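Local coordinates for tudor domain-containing protein 1 (PDB 5M9N) that probably helps repress transposable elements in the germline through the piRNA pathway, its Tudor domains binding arginine-methylated partner proteins, at residues T46-F51 and K147-G152. Numbering follows the deposited sequence. Where two conformers were deposited one is given.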
loop_
_atom_site.group_PDB
_atom_site.type_symbol
_atom_site.label_atom_id
_atom_site.label_comp_id
_atom_site.label_asym_id
_atom_site.label_seq_id
_atom_site.Cartn_x
_atom_site.Cartn_y
_atom_site.Cartn_z
ATOM N N THR A 46 7.117 1.564 -9.780
ATOM C CA THR A 46 7.348 2.389 -10.956
ATOM C C THR A 46 6.229 3.421 -11.004
ATOM O O THR A 46 5.257 3.302 -10.257
ATOM C CB THR A 46 7.202 1.586 -12.288
ATOM O OG1 THR A 46 5.826 1.282 -12.468
ATOM C CG2 THR A 46 7.983 0.265 -12.245
ATOM N N PRO A 47 6.270 4.297 -11.995
ATOM C CA PRO A 47 5.155 5.174 -12.223
ATOM C C PRO A 47 3.848 4.517 -12.541
ATOM O O PRO A 47 2.829 5.148 -12.324
ATOM C CB PRO A 47 5.637 6.038 -13.373
ATOM C CG PRO A 47 7.094 6.132 -13.147
ATOM C CD PRO A 47 7.448 4.754 -12.754
ATOM N N GLU A 48 3.852 3.269 -12.979
ATOM C CA GLU A 48 2.626 2.512 -13.194
ATOM C C GLU A 48 2.314 1.566 -12.049
ATOM O O GLU A 48 1.394 0.791 -12.155
ATOM C CB GLU A 48 2.747 1.717 -14.537
ATOM C CG GLU A 48 2.489 2.595 -15.768
ATOM C CD GLU A 48 3.372 2.296 -16.961
ATOM O OE1 GLU A 48 4.158 1.318 -16.925
ATOM O OE2 GLU A 48 3.321 3.049 -17.946
ATOM N N ASP A 49 3.098 1.577 -10.975
ATOM C CA ASP A 49 2.884 0.679 -9.857
ATOM C C ASP A 49 3.367 1.306 -8.548
ATOM O O ASP A 49 4.527 1.255 -8.233
ATOM C CB ASP A 49 3.581 -0.687 -10.165
ATOM C CG ASP A 49 3.320 -1.726 -9.145
ATOM O OD1 ASP A 49 2.520 -1.574 -8.202
ATOM O OD2 ASP A 49 3.980 -2.770 -9.242
ATOM N N PHE A 50 2.466 1.996 -7.848
ATOM C CA PHE A 50 2.812 2.716 -6.637
ATOM C C PHE A 50 1.596 2.823 -5.742
ATOM O O PHE A 50 0.515 2.455 -6.163
ATOM C CB PHE A 50 3.496 4.049 -6.934
ATOM C CG PHE A 50 2.587 5.118 -7.499
ATOM C CD1 PHE A 50 2.379 5.225 -8.862
ATOM C CD2 PHE A 50 1.982 6.041 -6.665
ATOM C CE1 PHE A 50 1.549 6.196 -9.418
ATOM C CE2 PHE A 50 1.156 7.004 -7.194
ATOM C CZ PHE A 50 0.954 7.110 -8.562
ATOM N N PHE A 51 1.799 3.322 -4.506
ATOM C CA PHE A 51 0.777 3.319 -3.463
ATOM C C PHE A 51 0.741 4.634 -2.745
ATOM O O PHE A 51 1.788 5.131 -2.389
ATOM C CB PHE A 51 1.078 2.282 -2.413
ATOM C CG PHE A 51 0.935 0.891 -2.927
ATOM C CD1 PHE A 51 1.989 0.265 -3.496
ATOM C CD2 PHE A 51 -0.258 0.282 -2.867
ATOM C CE1 PHE A 51 1.855 -1.047 -3.979
ATOM C CE2 PHE A 51 -0.422 -1.029 -3.313
ATOM C CZ PHE A 51 0.639 -1.690 -3.849
ATOM N N LYS A 147 -3.604 1.591 -4.487
ATOM C CA LYS A 147 -2.807 1.231 -5.639
ATOM C C LYS A 147 -3.109 2.152 -6.819
ATOM O O LYS A 147 -4.258 2.315 -7.207
ATOM C CB LYS A 147 -3.070 -0.224 -6.046
ATOM C CG LYS A 147 -2.277 -0.651 -7.264
ATOM C CD LYS A 147 -0.798 -0.376 -7.095
ATOM C CE LYS A 147 -0.120 -0.550 -8.438
ATOM N NZ LYS A 147 -0.705 0.105 -9.659
ATOM N N CYS A 148 -2.051 2.724 -7.384
ATOM C CA CYS A 148 -2.119 3.778 -8.341
ATOM C C CYS A 148 -1.258 3.511 -9.556
ATOM O O CYS A 148 -0.209 2.864 -9.478
ATOM C CB CYS A 148 -1.619 5.082 -7.703
ATOM S SG CYS A 148 -2.690 5.648 -6.362
ATOM N N VAL A 149 -1.707 4.091 -10.673
ATOM C CA VAL A 149 -0.969 4.207 -11.886
ATOM C C VAL A 149 -1.001 5.695 -12.296
ATOM O O VAL A 149 -2.040 6.299 -12.245
ATOM C CB VAL A 149 -1.733 3.469 -12.983
ATOM C CG1 VAL A 149 -1.076 3.672 -14.349
ATOM C CG2 VAL A 149 -1.877 2.008 -12.615
ATOM N N LEU A 150 0.140 6.233 -12.688
ATOM C CA LEU A 150 0.277 7.631 -12.984
ATOM C C LEU A 150 -0.333 7.920 -14.367
ATOM O O LEU A 150 0.102 7.331 -15.339
ATOM C CB LEU A 150 1.753 8.044 -12.930
ATOM C CG LEU A 150 1.880 9.583 -12.935
ATOM C CD1 LEU A 150 1.424 10.181 -11.608
ATOM C CD2 LEU A 150 3.282 10.059 -13.224
ATOM N N ALA A 151 -1.368 8.763 -14.419
ATOM C CA ALA A 151 -2.094 9.182 -15.664
ATOM C C ALA A 151 -1.240 9.891 -16.688
ATOM O O ALA A 151 -0.342 10.660 -16.346
ATOM C CB ALA A 151 -3.290 10.109 -15.336
ATOM N N GLY A 152 -1.548 9.599 -17.956
ATOM C CA GLY A 152 -1.057 10.354 -19.111
ATOM C C GLY A 152 0.349 10.033 -19.575
ATOM O O GLY A 152 0.851 10.728 -20.450
#
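Phe50 and Cys148 face each other as an antiparallel hydrogen-bonded pair: Cys148 N donates to Phe50 O at 2.9 Å, and Phe50 N to Cys148 O at 3.3 Å. On their shared side of the sheet, Cys148 CB sits over one face of the Phe50 ring, 3.6 Å from its centroid and shifted toward the CE2–CZ rim, a CH-pi contact. A chi1 of 72° sets Phe50 CG between the backbone N and carbonyl carbon, on that same side. The other side carries the non-hydrogen-bonded pair Phe51–Lys147. In the lysine conformer given, one of two, the bend at chi2 (53°) brings Lys147 CD over a face of the Phe51 ring, 4.0 Å from its centroid. The bend at chi4 (48°) turns Lys147 NZ toward Cys148 O, 2.8 Å away and approached from above the carbonyl plane; this second donor to Cys148 O, beside Phe50 N, is less certain than the backbone pairing. Beyond it, a type I turn from Thr46 to Asp49 presents Pro47 O to Leu150 N (2.9 Å). Within the turn Thr46 OG1 accepts from Glu48 N, an ST turn. Residues before and after the five-stranded Tudor sheet thus meet in a second sheet, consistent with the staphylococcal-nuclease-like subdomain of an extended Tudor domain. There strand 146-150 runs parallel to strand 189-195; helix 162-172 packs on Pro47 and Phe50, and helix 204-210 on Leu150.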